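Local coordinates for putative cell adhesion protein (PDB 3LIU), which is a putative fimbrillin of the FimA/Mfa1 family, probably serving as a pilus subunit in cell adhesion, at residues A[21-26]-A[44-49]; A[57-62]-A[101-106]; A[85-90]-A[108-113]. All coordinates share one frame; numbering follows the deposited sequence.

Interaction 1: residues A[21-26]-A[44-49]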
# COMPACT_ATOMS: atom_id res chain seq x y z
N LEU A 21 -2.01 -26.51 1.23
CA LEU A 21 -1.02 -25.43 1.29
C LEU A 21 -1.16 -24.70 2.62
O LEU A 21 -2.26 -24.46 3.05
CB LEU A 21 -1.19 -24.50 0.07
CG LEU A 21 -0.15 -23.40 -0.17
CD1 LEU A 21 0.04 -23.14 -1.66
CD2 LEU A 21 -0.50 -22.12 0.59
N ALA A 22 -0.04 -24.42 3.31
CA ALA A 22 -0.06 -23.68 4.57
C ALA A 22 0.68 -22.34 4.43
O ALA A 22 1.78 -22.29 3.83
CB ALA A 22 0.52 -24.52 5.66
N ILE A 23 0.06 -21.25 4.92
CA ILE A 23 0.73 -19.91 4.90
C ILE A 23 1.12 -19.43 6.30
O ILE A 23 0.48 -19.79 7.32
CB ILE A 23 -0.14 -18.83 4.19
CG1 ILE A 23 -1.41 -18.52 4.99
CG2 ILE A 23 -0.52 -19.34 2.76
CD1 ILE A 23 -1.26 -17.46 6.10
N LYS A 24 2.18 -18.64 6.36
CA LYS A 24 2.62 -18.06 7.62
C LYS A 24 1.72 -16.89 7.98
O LYS A 24 1.43 -16.06 7.13
CB LYS A 24 4.06 -17.58 7.51
CG LYS A 24 4.69 -17.19 8.83
CD LYS A 24 5.93 -16.29 8.59
CE LYS A 24 7.12 -17.09 8.08
NZ LYS A 24 8.13 -16.23 7.39
N SER A 25 1.29 -16.83 9.25
CA SER A 25 0.30 -15.85 9.69
C SER A 25 0.78 -15.11 10.94
O SER A 25 1.35 -15.74 11.85
CB SER A 25 -1.04 -16.55 9.99
OG SER A 25 -2.14 -15.69 9.77
N GLU A 26 0.53 -13.79 11.01
CA GLU A 26 0.95 -12.94 12.15
C GLU A 26 -0.08 -12.89 13.29
O GLU A 26 -1.19 -12.34 13.16
CB GLU A 26 1.27 -11.51 11.65
CG GLU A 26 2.07 -11.47 10.34
CD GLU A 26 2.81 -10.16 10.12
OE1 GLU A 26 2.39 -9.10 10.65
OE2 GLU A 26 3.82 -10.20 9.40
N ASN A 44 -8.32 -14.04 5.60
CA ASN A 44 -9.68 -14.61 5.61
C ASN A 44 -9.90 -15.62 4.49
O ASN A 44 -10.49 -16.67 4.68
CB ASN A 44 -10.65 -13.45 5.45
CG ASN A 44 -10.53 -12.46 6.54
OD1 ASN A 44 -10.44 -12.83 7.70
ND2 ASN A 44 -10.54 -11.17 6.19
N THR A 45 -9.41 -15.29 3.31
CA THR A 45 -9.54 -16.18 2.15
C THR A 45 -8.17 -16.33 1.54
O THR A 45 -7.35 -15.40 1.64
CB THR A 45 -10.52 -15.64 1.06
OG1 THR A 45 -10.01 -14.42 0.51
CG2 THR A 45 -11.95 -15.42 1.59
N LEU A 46 -7.95 -17.47 0.91
CA LEU A 46 -6.78 -17.70 0.05
C LEU A 46 -7.20 -18.12 -1.35
O LEU A 46 -8.01 -19.05 -1.53
CB LEU A 46 -5.86 -18.76 0.64
CG LEU A 46 -5.22 -18.30 1.95
CD1 LEU A 46 -4.49 -19.49 2.57
CD2 LEU A 46 -4.25 -17.17 1.72
N THR A 47 -6.65 -17.41 -2.33
CA THR A 47 -6.78 -17.80 -3.74
C THR A 47 -5.45 -18.34 -4.18
O THR A 47 -4.43 -17.66 -4.04
CB THR A 47 -7.17 -16.61 -4.63
OG1 THR A 47 -8.40 -16.07 -4.16
CG2 THR A 47 -7.34 -17.04 -6.08
N VAL A 48 -5.45 -19.55 -4.71
CA VAL A 48 -4.24 -20.26 -5.12
C VAL A 48 -4.31 -20.49 -6.63
O VAL A 48 -5.32 -20.99 -7.17
CB VAL A 48 -4.12 -21.60 -4.38
CG1 VAL A 48 -2.87 -22.37 -4.81
CG2 VAL A 48 -4.13 -21.37 -2.83
N GLY A 49 -3.27 -20.09 -7.33
CA GLY A 49 -3.16 -20.35 -8.76
C GLY A 49 -2.06 -21.36 -8.96
O GLY A 49 -0.90 -21.12 -8.53

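Interaction 2: residues A[57-62]-A[101-106]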
# COMPACT_ATOMS: atom_id res chain seq x y z
N SER A 57 -3.89 -25.30 -15.99
CA SER A 57 -3.99 -24.46 -14.81
C SER A 57 -5.15 -24.89 -13.93
O SER A 57 -6.15 -25.41 -14.42
CB SER A 57 -4.14 -23.01 -15.23
OG SER A 57 -5.35 -22.75 -15.96
N VAL A 58 -4.97 -24.69 -12.62
CA VAL A 58 -6.03 -24.85 -11.65
C VAL A 58 -5.96 -23.68 -10.70
O VAL A 58 -4.91 -23.45 -10.05
CB VAL A 58 -5.89 -26.16 -10.85
CG1 VAL A 58 -7.08 -26.35 -9.94
CG2 VAL A 58 -5.81 -27.36 -11.80
N ILE A 59 -7.05 -22.92 -10.61
CA ILE A 59 -7.15 -21.78 -9.68
C ILE A 59 -8.39 -21.91 -8.83
O ILE A 59 -9.45 -22.23 -9.36
CB ILE A 59 -7.25 -20.43 -10.42
CG1 ILE A 59 -6.06 -20.24 -11.39
CG2 ILE A 59 -7.35 -19.24 -9.40
CD1 ILE A 59 -6.39 -20.24 -12.82
N TYR A 60 -8.26 -21.67 -7.53
CA TYR A 60 -9.38 -21.82 -6.61
C TYR A 60 -9.25 -20.89 -5.44
O TYR A 60 -8.15 -20.44 -5.10
CB TYR A 60 -9.49 -23.25 -6.10
CG TYR A 60 -8.22 -23.76 -5.46
CD1 TYR A 60 -7.17 -24.21 -6.24
CD2 TYR A 60 -8.08 -23.81 -4.07
CE1 TYR A 60 -6.00 -24.71 -5.66
CE2 TYR A 60 -6.89 -24.31 -3.49
CZ TYR A 60 -5.86 -24.73 -4.31
OH TYR A 60 -4.69 -25.22 -3.80
N THR A 61 -10.38 -20.65 -4.78
CA THR A 61 -10.44 -19.79 -3.58
C THR A 61 -11.20 -20.51 -2.48
O THR A 61 -12.28 -21.06 -2.73
CB THR A 61 -11.09 -18.42 -3.84
OG1 THR A 61 -10.33 -17.68 -4.79
CG2 THR A 61 -11.15 -17.55 -2.52
N LYS A 62 -10.63 -20.52 -1.29
CA LYS A 62 -11.23 -21.14 -0.12
C LYS A 62 -11.00 -20.25 1.08
O LYS A 62 -10.14 -19.35 1.09
CB LYS A 62 -10.61 -22.52 0.18
CG LYS A 62 -10.80 -23.51 -1.00
CD LYS A 62 -10.30 -24.91 -0.73
CE LYS A 62 -10.86 -25.87 -1.81
NZ LYS A 62 -10.00 -27.07 -1.97
N ALA A 101 -9.44 -16.48 -11.36
CA ALA A 101 -9.82 -17.82 -11.77
C ALA A 101 -9.86 -17.94 -13.31
O ALA A 101 -9.80 -19.04 -13.86
CB ALA A 101 -11.15 -18.22 -11.16
N LYS A 102 -9.92 -16.80 -14.02
CA LYS A 102 -9.88 -16.82 -15.47
C LYS A 102 -8.47 -16.72 -16.05
O LYS A 102 -8.32 -16.89 -17.24
CB LYS A 102 -10.75 -15.70 -16.04
CG LYS A 102 -12.24 -15.84 -15.78
CD LYS A 102 -12.98 -14.50 -15.96
CE LYS A 102 -14.47 -14.69 -16.30
NZ LYS A 102 -15.13 -13.36 -16.62
N ALA A 103 -7.45 -16.48 -15.23
CA ALA A 103 -6.06 -16.51 -15.70
C ALA A 103 -5.69 -17.83 -16.42
O ALA A 103 -6.02 -18.93 -15.96
CB ALA A 103 -5.06 -16.31 -14.54
N LYS A 104 -4.95 -17.69 -17.51
CA LYS A 104 -4.51 -18.84 -18.27
C LYS A 104 -3.02 -19.14 -18.12
O LYS A 104 -2.52 -20.10 -18.69
CB LYS A 104 -4.87 -18.65 -19.74
CG LYS A 104 -6.35 -18.72 -19.98
CD LYS A 104 -6.93 -20.06 -19.51
CE LYS A 104 -8.44 -20.13 -19.78
NZ LYS A 104 -9.11 -20.96 -18.74
N ASP A 105 -2.34 -18.33 -17.33
CA ASP A 105 -0.91 -18.39 -17.19
C ASP A 105 -0.54 -17.51 -16.01
O ASP A 105 -1.31 -16.61 -15.61
CB ASP A 105 -0.20 -17.85 -18.43
CG ASP A 105 -0.62 -16.42 -18.74
OD1 ASP A 105 -1.74 -16.24 -19.26
OD2 ASP A 105 0.15 -15.48 -18.43
N ILE A 106 0.67 -17.72 -15.50
CA ILE A 106 1.11 -17.10 -14.28
C ILE A 106 1.22 -15.58 -14.43
O ILE A 106 0.84 -14.82 -13.52
CB ILE A 106 2.45 -17.78 -13.80
CG1 ILE A 106 2.80 -17.39 -12.37
CG2 ILE A 106 3.58 -17.49 -14.75
CD1 ILE A 106 2.14 -18.27 -11.36

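Interaction 3: residues A[85-90]-A[108-113]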
# COMPACT_ATOMS: atom_id res chain seq x y z
N HIS A 85 4.05 -23.74 -11.32
CA HIS A 85 4.28 -22.47 -10.67
C HIS A 85 3.02 -22.11 -9.87
O HIS A 85 1.91 -22.19 -10.39
CB HIS A 85 4.63 -21.42 -11.69
CG HIS A 85 6.00 -21.58 -12.28
ND1 HIS A 85 6.21 -21.75 -13.63
CD2 HIS A 85 7.22 -21.62 -11.70
CE1 HIS A 85 7.50 -21.88 -13.86
NE2 HIS A 85 8.14 -21.82 -12.70
N VAL A 86 3.20 -21.80 -8.59
CA VAL A 86 2.12 -21.61 -7.63
C VAL A 86 2.27 -20.25 -6.99
O VAL A 86 3.36 -19.90 -6.57
CB VAL A 86 2.20 -22.68 -6.54
CG1 VAL A 86 1.12 -22.50 -5.51
CG2 VAL A 86 2.15 -24.07 -7.17
N VAL A 87 1.17 -19.51 -6.91
CA VAL A 87 1.12 -18.23 -6.23
C VAL A 87 -0.15 -18.17 -5.37
O VAL A 87 -1.20 -18.69 -5.73
CB VAL A 87 1.25 -17.03 -7.23
CG1 VAL A 87 0.27 -17.17 -8.41
CG2 VAL A 87 1.06 -15.68 -6.51
N VAL A 88 -0.03 -17.54 -4.21
CA VAL A 88 -1.11 -17.47 -3.27
C VAL A 88 -1.43 -16.01 -3.05
O VAL A 88 -0.53 -15.20 -2.81
CB VAL A 88 -0.68 -18.10 -1.93
CG1 VAL A 88 -1.82 -18.04 -0.89
CG2 VAL A 88 -0.21 -19.52 -2.18
N VAL A 89 -2.73 -15.69 -3.11
CA VAL A 89 -3.23 -14.38 -2.82
C VAL A 89 -4.20 -14.44 -1.64
O VAL A 89 -5.19 -15.17 -1.67
CB VAL A 89 -3.96 -13.75 -4.06
CG1 VAL A 89 -4.60 -12.36 -3.66
CG2 VAL A 89 -2.99 -13.57 -5.24
N ALA A 90 -3.95 -13.65 -0.62
CA ALA A 90 -4.89 -13.52 0.51
C ALA A 90 -5.85 -12.37 0.30
O ALA A 90 -5.45 -11.28 -0.14
CB ALA A 90 -4.12 -13.32 1.85
N ASP A 108 -0.55 -13.38 -16.45
CA ASP A 108 -1.89 -12.76 -16.34
C ASP A 108 -2.42 -12.83 -14.91
O ASP A 108 -3.06 -11.89 -14.45
CB ASP A 108 -2.92 -13.37 -17.32
CG ASP A 108 -2.60 -13.01 -18.78
OD1 ASP A 108 -2.49 -11.81 -19.01
OD2 ASP A 108 -2.45 -13.88 -19.69
N PHE A 109 -2.12 -13.92 -14.20
CA PHE A 109 -2.59 -14.05 -12.82
C PHE A 109 -2.00 -12.91 -11.98
O PHE A 109 -2.73 -12.11 -11.42
CB PHE A 109 -2.26 -15.46 -12.28
CG PHE A 109 -2.73 -15.72 -10.88
CD1 PHE A 109 -2.00 -15.29 -9.78
CD2 PHE A 109 -3.87 -16.46 -10.66
CE1 PHE A 109 -2.44 -15.53 -8.47
CE2 PHE A 109 -4.31 -16.72 -9.39
CZ PHE A 109 -3.59 -16.24 -8.28
N ILE A 110 -0.68 -12.78 -11.95
CA ILE A 110 -0.02 -11.87 -11.00
C ILE A 110 -0.21 -10.39 -11.42
O ILE A 110 -0.18 -9.49 -10.58
CB ILE A 110 1.49 -12.22 -10.77
CG1 ILE A 110 2.33 -11.88 -12.01
CG2 ILE A 110 1.65 -13.69 -10.36
CD1 ILE A 110 3.90 -12.09 -11.80
N GLU A 111 -0.41 -10.17 -12.72
CA GLU A 111 -0.73 -8.83 -13.27
C GLU A 111 -2.18 -8.40 -13.07
O GLU A 111 -2.51 -7.27 -13.42
CB GLU A 111 -0.39 -8.76 -14.77
CG GLU A 111 1.12 -8.73 -15.05
CD GLU A 111 1.73 -7.35 -14.71
OE1 GLU A 111 1.04 -6.29 -14.78
OE2 GLU A 111 2.90 -7.32 -14.34
N THR A 112 -3.04 -9.28 -12.55
CA THR A 112 -4.40 -8.91 -12.25
C THR A 112 -4.49 -7.60 -11.44
O THR A 112 -3.77 -7.42 -10.48
CB THR A 112 -5.15 -10.03 -11.50
OG1 THR A 112 -5.15 -11.19 -12.31
CG2 THR A 112 -6.57 -9.64 -11.24
N THR A 113 -5.35 -6.68 -11.88
CA THR A 113 -5.42 -5.37 -11.26
C THR A 113 -6.30 -5.42 -10.01
O THR A 113 -7.44 -5.86 -10.09
CB THR A 113 -5.94 -4.32 -12.23
OG1 THR A 113 -5.01 -4.20 -13.31
CG2 THR A 113 -6.07 -2.95 -11.50

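Interaction 1: residues A[21-26]-A[44-49]
Leu21 and Ile23 meet Val48 and Leu46 through branched aliphatic groups alone. No ring, amide or carboxylate presents a face or an edge across this contact. Two pairs of side chains carry it. In the first, methyl CD1 of Leu46 rests against the fork of Ile23, 4.0 Å from Ile23 CG2 and about as far from Ile23 CG1. The Ile23 torsion explains this: chi1 of 68° places CG1 between the backbone N and the carbonyl carbon, with CG2 beside the N, and both branches then face Leu46. The two side chains meet at a slant. In the second pair, Leu21 CD1 approaches Val48 CG1 at 4.4 Å, a looser touch. No hydrogen bond joins strands 16-24 and 45-52 here. Their CA atoms stay 8.8 Å apart at Leu21 and Val48, and side chains fill the distance. This is buried interior packing in the beta-rich N-terminal part of the chain; its FimA family belongs to the transthyretin clan, consistent with a beta-sandwich. Each strand has its own backbone partners: Leu21 is hydrogen-bonded through its backbone to Val74 of strand 71-80, while strand 45-52 pairs with strands 57-66 and 82-90. Val88 touches both Leu21 and Leu46, and Tyr60 lies against Val48.

Interaction 2: residues A[57-62]-A[101-106]
Strand 57-62 passes close to the turn after helix 94-101, and the CA atoms of Ile59 and Ala101 come within 5.2 Å of each other. No hydrogen bond joins the two segments. Ile59 does most of the work with both of its branches. Its CG2 lies over the backbone of Ala101, 3.7 Å from Ala101 CA, and also faces the methyl of that residue, with Ala101 CB 4.3 Å away. The longer branch reaches further along the loop. A chi1 of -56° puts CG1 beside the backbone N, and the turn about chi2 (113°) then carries CD1 to 3.4 Å from Ala103 O and 3.8 Å from Ala101 O. This apolar methyl therefore packs against two backbone carbonyl oxygens. Ala103 CB adds a further apolar touch at 4.5 Å from Ile59 CD1. Ser57 sits at the start of the strand. Its OG lies 3.9 Å from Ala103 O, too far for a hydrogen bond. Asp105 N-caps the following helix, its OD2 accepting from Asp108 N. Phe51 of the neighbouring strand lies against both Ser57 and Ile59. The arrangement is a pair of short helices joined by a loop and laid on the sheet of a beta domain, consistent with the transthyretin clan of its FimA family.

Interaction 3: residues A[85-90]-A[108-113]
Helix 106-110 packs on one face of a sheet in the transthyretin-like beta domain, and Phe109 is the residue it presses against Val87 and Val89 of strand 82-90. These two valines point to the helix. Val86 and Val88, the residues before and between them, project to the other face of the sheet, where Val86 meets Val48. The Phe109 ring is held towards the strand by its first torsion: CG is anti to the backbone N (chi1 -178°). Methyl CG2 of Val89 lies 3.8 Å from Phe109 CE1 and 4.1 Å from Phe109 CZ, and the two side chains run antiparallel alongside one another. Val87 and Phe109 extend towards each other, and the valine methyls meet the ring obliquely on its CD1/CE1 side. The modelled approach of Val87 CG1 to the ring is too short to be real. Val87 was also deposited in two conformers, so the exact placement of this methyl is doubtful. Ile110 extends the same apolar patch, its CG2 lying near Val87, though the detail there is equally doubtful. Leu100 of helix 94-101 and Ile59 of strand 57-66 also touch Phe109, so the ring is buried among several elements. Further on, Thr112 N donates to Phe109 O at 3.1 Å. The hydroxyl of the same residue lies near two carbonyl oxygens: Thr112 OG1 is 2.7 Å from Phe109 O and 3.1 Å from Asp108 O.

How the interactions relate
From the N terminus, strand 16-24 comes first. Interaction 1 closes the connection to strand 45-52, a stretch that includes residues not modelled. It is complete before the other two begin. Strand 57-66 then opens interaction 2, and strand 82-90 opens interaction 3 before interaction 2 has closed. Residues 101-106 close interaction 2 and residues 108-113 close interaction 3, so these two cross. Strand 45-52 links all three: it pairs with strand 57-66 on one side and strand 82-90 on the other. Interaction 1 ties it to strand 16-24. Interactions 2 and 3 fix the two-helix excursion, residues 94-110, onto strands 57-66 and 82-90.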